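Side-chain contacts in FACT-Spt16 (Cicer arietinum, PDB 5CE6), which probably acts as a histone chaperone subunit of the FACT complex, binding histones H3-H4 during transcription through chromatin: residues A[80-83]-A[84-87]; A[88-91]-A[92-95]; A[105-108]-A[109-112]. One frame throughout, in Å; residues are numbered along the deposited sequence.

Contact 1: residues A[80-83]-A[84-87]; sequences FEFP and ETIM
The carbonyl oxygen of Pro83 has two partners: the hydroxyl of Thr85, two residues on, and Lys102 NZ, which gives it a weak hydrogen bond. Within the turn, Thr85 OG1 donates to Pro83 O at 3.0 Å. The hydroxyl does not meet a lone pair of this oxygen; it stands above the carbonyl plane, 57° out of it. Thr85 places its hydroxyl there by setting OG1 anti to its own carbonyl carbon (chi1 -64°), which turns the oxygen back over the preceding peptide and leaves CG2 on the far side from the backbone N.

The same side chain also leans on Phe82. Thr85 CB lies 3.1 Å from Phe82 O, while Thr85 OG1 is 3.6 Å from Phe82 CB and lies off the edge of the aromatic ring, near its plane. The threonine thus packs closely against two successive residues of the incoming loop. Glu84, between the partners, has a left-handed backbone conformation, and its side chain runs outward, extended beyond CG.

This geometry is that of a G1 beta bulge, in which Glu84 and Thr85 both face Cys58 of strand 53-58. It forms where the loop after helix 69-78 enters strand 85-89. Thr85 and Met87 touch Phe74 of that helix, while Phe82 packs on Lys102 and Leu106 of helix 100-106. Ile86 packs on Leu169 and Trp173 of helix 168-179, whereas Thr85 touches Val96 and Cys98 of the neighbouring strand 93-98.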
loop_
_atom_site.group_PDB
_atom_site.type_symbol
_atom_site.label_atom_id
_atom_site.label_comp_id
_atom_site.label_asym_id
_atom_site.label_seq_id
_atom_site.Cartn_x
_atom_site.Cartn_y
_atom_site.Cartn_z
ATOM N N PHE A 80 16.943 -0.579 -1.108
ATOM C CA PHE A 80 16.977 -2.032 -1.249
ATOM C C PHE A 80 16.468 -2.696 0.019
ATOM O O PHE A 80 16.537 -2.117 1.105
ATOM C CB PHE A 80 18.409 -2.539 -1.503
ATOM C CG PHE A 80 19.049 -1.981 -2.740
ATOM C CD1 PHE A 80 18.806 -2.551 -3.982
ATOM C CD2 PHE A 80 19.896 -0.884 -2.657
ATOM C CE1 PHE A 80 19.399 -2.032 -5.122
ATOM C CE2 PHE A 80 20.487 -0.358 -3.790
ATOM C CZ PHE A 80 20.241 -0.933 -5.025
ATOM N N GLU A 81 15.956 -3.909 -0.124
ATOM C CA GLU A 81 15.586 -4.707 1.031
ATOM C C GLU A 81 16.838 -5.268 1.673
ATOM O O GLU A 81 17.817 -5.571 0.987
ATOM C CB GLU A 81 14.692 -5.871 0.624
ATOM C CG GLU A 81 13.280 -5.480 0.236
ATOM C CD GLU A 81 12.392 -6.687 0.026
ATOM O OE1 GLU A 81 12.126 -7.417 1.007
ATOM O OE2 GLU A 81 11.960 -6.908 -1.122
ATOM N N PHE A 82 16.786 -5.423 2.991
ATOM C CA PHE A 82 17.848 -6.074 3.749
ATOM C C PHE A 82 17.202 -7.134 4.631
ATOM O O PHE A 82 16.913 -6.890 5.805
ATOM C CB PHE A 82 18.608 -5.042 4.593
ATOM C CG PHE A 82 19.613 -4.221 3.810
ATOM C CD1 PHE A 82 19.200 -3.188 2.973
ATOM C CD2 PHE A 82 20.973 -4.469 3.934
ATOM C CE1 PHE A 82 20.128 -2.434 2.263
ATOM C CE2 PHE A 82 21.909 -3.721 3.230
ATOM C CZ PHE A 82 21.488 -2.697 2.397
ATOM N N PRO A 83 16.944 -8.322 4.062
ATOM C CA PRO A 83 16.284 -9.377 4.834
ATOM C C PRO A 83 17.194 -9.874 5.952
ATOM O O PRO A 83 18.414 -9.703 5.872
ATOM C CB PRO A 83 16.064 -10.489 3.799
ATOM C CG PRO A 83 16.186 -9.814 2.460
ATOM C CD PRO A 83 17.208 -8.736 2.674
ATOM N N GLU A 84 16.594 -10.479 6.974
ATOM C CA GLU A 84 17.306 -10.951 8.160
ATOM C C GLU A 84 18.317 -9.921 8.685
ATOM O O GLU A 84 19.486 -10.232 8.942
ATOM C CB GLU A 84 17.962 -12.312 7.907
ATOM C CG GLU A 84 18.189 -13.117 9.172
ATOM C CD GLU A 84 18.745 -14.497 8.902
ATOM O OE1 GLU A 84 19.726 -14.613 8.133
ATOM O OE2 GLU A 84 18.195 -15.466 9.465
ATOM N N THR A 85 17.840 -8.687 8.838
ATOM C CA THR A 85 18.680 -7.586 9.290
ATOM C C THR A 85 17.961 -6.817 10.390
ATOM O O THR A 85 16.760 -6.577 10.304
ATOM C CB THR A 85 19.027 -6.636 8.122
ATOM O OG1 THR A 85 19.817 -7.335 7.153
ATOM C CG2 THR A 85 19.809 -5.422 8.601
ATOM N N ILE A 86 18.701 -6.445 11.431
ATOM C CA ILE A 86 18.179 -5.564 12.471
ATOM C C ILE A 86 18.930 -4.234 12.414
ATOM O O ILE A 86 20.155 -4.216 12.335
ATOM C CB ILE A 86 18.397 -6.185 13.853
ATOM C CG1 ILE A 86 17.616 -7.500 13.986
ATOM C CG2 ILE A 86 18.018 -5.208 14.952
ATOM C CD1 ILE A 86 18.164 -8.410 15.096
ATOM N N MET A 87 18.201 -3.123 12.453
ATOM C CA MET A 87 18.840 -1.810 12.454
ATOM C C MET A 87 18.304 -0.987 13.614
ATOM O O MET A 87 17.088 -0.861 13.779
ATOM C CB MET A 87 18.590 -1.091 11.124
ATOM C CG MET A 87 19.209 0.278 11.021
ATOM S SD MET A 87 19.267 0.806 9.294
ATOM C CE MET A 87 17.537 0.747 8.853
#

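Contact 2: residues A[88-91]-A[92-95]; sequences VFTK and KQIH
Thr90 OG1 accepts a hydrogen bond from Gln93 N at 3.0 Å and a weak one from Lys92 N at 3.4 Å, so a side-chain oxygen ties down the amides that turn the chain. It can do so because OG1 sits between the backbone N and the carbonyl carbon (chi1 76°), facing across the turn; the same oxygen is also hydrogen-bonded to Gln146 OE1. From the same residue, Thr90 N donates to Gln93 O at 2.8 Å.

These bonds close the beta hairpin of strands 85-89 and 93-98. Val88 and His95 form an antiparallel hydrogen-bonded pair, with Val88 N to His95 O at 2.7 Å, and Phe89 and Ile94 the next, non-hydrogen-bonded one. On the face carrying that second pair the two side chains run alongside each other, Ile94 CD1 lying 3.7 Å from Phe89 CD2, with Tyr37 of helix 26-42 touching both.

On the face carrying Val88 and His95, His95 NE2 donates to Gln93 OE1, two residues back on its own strand, at 3.0 Å from above the amide plane. His95 ND1 is hydrogen-bonded to His124 NE2, which fixes the imidazole from its other nitrogen, and Ala142 of helix 133-145 touches both Gln93 and His95.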
loop_
_atom_site.group_PDB
_atom_site.type_symbol
_atom_site.label_atom_id
_atom_site.label_comp_id
_atom_site.label_asym_id
_atom_site.label_seq_id
_atom_site.Cartn_x
_atom_site.Cartn_y
_atom_site.Cartn_z
ATOM N N VAL A 88 19.213 -0.434 14.412
ATOM C CA VAL A 88 18.825 0.350 15.582
ATOM C C VAL A 88 19.405 1.762 15.534
ATOM O O VAL A 88 20.624 1.951 15.507
ATOM C CB VAL A 88 19.257 -0.329 16.895
ATOM C CG1 VAL A 88 18.922 0.561 18.081
ATOM C CG2 VAL A 88 18.568 -1.679 17.045
ATOM N N PHE A 89 18.516 2.746 15.538
ATOM C CA PHE A 89 18.921 4.143 15.502
ATOM C C PHE A 89 19.017 4.685 16.908
ATOM O O PHE A 89 18.107 4.487 17.700
ATOM C CB PHE A 89 17.885 4.960 14.737
ATOM C CG PHE A 89 17.653 4.480 13.341
ATOM C CD1 PHE A 89 16.662 3.543 13.071
ATOM C CD2 PHE A 89 18.424 4.965 12.300
ATOM C CE1 PHE A 89 16.447 3.094 11.779
ATOM C CE2 PHE A 89 18.222 4.528 11.008
ATOM C CZ PHE A 89 17.231 3.591 10.741
ATOM N N THR A 90 20.127 5.349 17.223
ATOM C CA THR A 90 20.243 6.089 18.472
ATOM C C THR A 90 20.607 7.532 18.136
ATOM O O THR A 90 20.769 7.871 16.966
ATOM C CB THR A 90 21.300 5.486 19.440
ATOM O OG1 THR A 90 22.624 5.820 19.006
ATOM C CG2 THR A 90 21.170 3.976 19.545
ATOM N N LYS A 91 20.741 8.374 19.152
ATOM C CA LYS A 91 21.075 9.777 18.918
ATOM C C LYS A 91 22.377 9.950 18.125
ATOM O O LYS A 91 22.468 10.810 17.245
ATOM C CB LYS A 91 21.160 10.538 20.245
ATOM C CG LYS A 91 21.227 12.056 20.084
ATOM C CD LYS A 91 20.697 12.764 21.321
ATOM C CE LYS A 91 19.797 13.939 20.943
ATOM N NZ LYS A 91 18.559 13.993 21.780
ATOM N N LYS A 92 23.370 9.115 18.417
ATOM C CA LYS A 92 24.707 9.310 17.861
ATOM C C LYS A 92 25.219 8.136 17.034
ATOM O O LYS A 92 26.280 8.227 16.422
ATOM C CB LYS A 92 25.700 9.615 18.982
ATOM C CG LYS A 92 25.315 10.818 19.821
ATOM C CD LYS A 92 25.185 12.057 18.952
ATOM C CE LYS A 92 26.520 12.433 18.326
ATOM N NZ LYS A 92 26.364 13.470 17.263
ATOM N N GLN A 93 24.474 7.034 17.026
ATOM C CA GLN A 93 24.902 5.835 16.309
ATOM C C GLN A 93 23.751 5.150 15.586
ATOM O O GLN A 93 22.585 5.327 15.942
ATOM C CB GLN A 93 25.536 4.827 17.274
ATOM C CG GLN A 93 26.706 5.357 18.088
ATOM C CD GLN A 93 27.307 4.298 18.988
ATOM O OE1 GLN A 93 26.617 3.710 19.821
ATOM N NE2 GLN A 93 28.599 4.042 18.819
ATOM N N ILE A 94 24.086 4.365 14.565
ATOM C CA ILE A 94 23.129 3.435 13.967
ATOM C C ILE A 94 23.785 2.064 13.988
ATOM O O ILE A 94 24.839 1.883 13.396
ATOM C CB ILE A 94 22.797 3.800 12.518
ATOM C CG1 ILE A 94 22.222 5.219 12.449
ATOM C CG2 ILE A 94 21.784 2.808 11.928
ATOM C CD1 ILE A 94 21.820 5.662 11.056
ATOM N N HIS A 95 23.169 1.113 14.679
ATOM C CA HIS A 95 23.714 -0.234 14.758
ATOM C C HIS A 95 22.989 -1.141 13.786
ATOM O O HIS A 95 21.770 -1.100 13.691
ATOM C CB HIS A 95 23.582 -0.771 16.181
ATOM C CG HIS A 95 24.429 -0.046 17.173
ATOM N ND1 HIS A 95 25.660 -0.514 17.587
ATOM C CD2 HIS A 95 24.227 1.115 17.838
ATOM C CE1 HIS A 95 26.177 0.329 18.461
ATOM N NE2 HIS A 95 25.325 1.327 18.632
#

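Contact 3: residues A[105-108]-A[109-112]; sequences ILES and VKKP
Lys110 NZ straddles the carboxylate of Glu107 in a salt bridge, 2.9 Å from Glu107 OE2 and 3.0 Å from Glu107 OE1. Both hydrogen bonds within it are weak, yet the ammonium is shared almost evenly between the two oxygens. The lysine reaches over with a chain fully extended beyond CG, whereas the glutamate folds at chi2 (-70°), bringing the two side chains to lie side by side.

In the backbone, Glu107 O accepts a weak bond from Lys110 N and a hydrogen bond from a water, which in turn accepts from Lys111 N and so carries the backbone link one residue further. Val109 N donates to Leu106 O at 3.1 Å. Ser108 OG turns back instead, donating to Ile105 O at 3.0 Å.

Val109 CG2 sits 3.1 Å from Leu106 O, and 4.2 Å from Leu106 CD2 in a looser apolar contact. Further along, the Pro112 ring sets its CD 3.2 Å from Ser108 O.

The segment is the junction of helices 100-106 and 110-117. Val109 is buried against Ile24, Ile121 of strand 120-125, and Leu26 and Phe29 of helix 26-42; Pro112 packs on Leu26 and Gln30 of helix 26-42, while Glu107 and Lys110 both touch Leu123 of strand 120-125.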
loop_
_atom_site.group_PDB
_atom_site.type_symbol
_atom_site.label_atom_id
_atom_site.label_comp_id
_atom_site.label_asym_id
_atom_site.label_seq_id
_atom_site.Cartn_x
_atom_site.Cartn_y
_atom_site.Cartn_z
ATOM N N ILE A 105 28.369 -3.927 1.954
ATOM C CA ILE A 105 27.565 -2.990 1.190
ATOM C C ILE A 105 27.319 -1.720 2.002
ATOM O O ILE A 105 27.425 -0.608 1.481
ATOM C CB ILE A 105 26.222 -3.626 0.784
ATOM C CG1 ILE A 105 26.462 -4.809 -0.152
ATOM C CG2 ILE A 105 25.316 -2.590 0.125
ATOM C CD1 ILE A 105 25.250 -5.693 -0.342
ATOM N N LEU A 106 27.014 -1.888 3.285
ATOM C CA LEU A 106 26.687 -0.758 4.154
ATOM C C LEU A 106 27.897 0.088 4.547
ATOM O O LEU A 106 27.737 1.185 5.077
ATOM C CB LEU A 106 25.935 -1.234 5.400
ATOM C CG LEU A 106 24.510 -1.717 5.155
ATOM C CD1 LEU A 106 23.903 -2.353 6.393
ATOM C CD2 LEU A 106 23.626 -0.565 4.672
ATOM N N GLU A 107 29.103 -0.417 4.295
ATOM C CA GLU A 107 30.315 0.367 4.542
ATOM C C GLU A 107 30.237 1.748 3.890
ATOM O O GLU A 107 30.726 2.736 4.438
ATOM C CB GLU A 107 31.554 -0.378 4.036
ATOM C CG GLU A 107 32.023 -1.496 4.948
ATOM C CD GLU A 107 32.618 -0.981 6.246
ATOM O OE1 GLU A 107 33.036 0.195 6.286
ATOM O OE2 GLU A 107 32.668 -1.753 7.225
ATOM N N SER A 108 29.592 1.810 2.731
ATOM C CA SER A 108 29.563 3.027 1.926
ATOM C C SER A 108 28.714 4.155 2.518
ATOM O O SER A 108 28.851 5.308 2.113
ATOM C CB SER A 108 29.074 2.713 0.510
ATOM O OG SER A 108 27.740 2.239 0.529
ATOM N N VAL A 109 27.838 3.830 3.465
ATOM C CA VAL A 109 26.973 4.851 4.058
ATOM C C VAL A 109 27.512 5.404 5.385
ATOM O O VAL A 109 26.917 6.299 5.977
ATOM C CB VAL A 109 25.504 4.365 4.197
ATOM C CG1 VAL A 109 24.950 3.956 2.847
ATOM C CG2 VAL A 109 25.399 3.202 5.152
ATOM N N LYS A 110 28.651 4.891 5.840
ATOM C CA LYS A 110 29.261 5.396 7.074
ATOM C C LYS A 110 29.599 6.885 6.993
ATOM O O LYS A 110 29.175 7.670 7.840
ATOM C CB LYS A 110 30.507 4.593 7.444
ATOM C CG LYS A 110 30.197 3.257 8.098
ATOM C CD LYS A 110 31.471 2.472 8.347
ATOM C CE LYS A 110 31.178 1.149 9.023
ATOM N NZ LYS A 110 32.444 0.370 9.216
ATOM N N LYS A 111 30.357 7.271 5.975
ATOM C CA LYS A 111 30.705 8.680 5.796
ATOM C C LYS A 111 29.467 9.571 5.568
ATOM O O LYS A 111 29.317 10.594 6.243
ATOM C CB LYS A 111 31.776 8.869 4.707
ATOM N N PRO A 112 28.564 9.177 4.646
ATOM C CA PRO A 112 27.339 9.968 4.459
ATOM C C PRO A 112 26.494 10.119 5.726
ATOM O O PRO A 112 25.875 11.167 5.913
ATOM C CB PRO A 112 26.566 9.158 3.419
ATOM C CG PRO A 112 27.633 8.486 2.624
ATOM C CD PRO A 112 28.690 8.129 3.613
HETATM O O HOH W 1 31.517 5.522 4.236
#

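All three contacts belong to the Spt16 N-terminal lobe and follow one another along the chain. Contacts 1 and 2, with centres about 15 Å apart, are opposite ends of strand 85-89: the first marks its start and the second its hairpin turn into strand 93-98. They touch directly where Met87 packs on Ile94. Contact 3 comes after strand 93-98, at the end of helix 100-106. Its centre is about 15 Å from contact 1 and 14 Å from contact 2; it meets contact 1 through Phe82 and Leu106 but stays about 7 Å from contact 2 at the nearest atoms. Together they join the six-stranded mixed sheet to helices that pack against it.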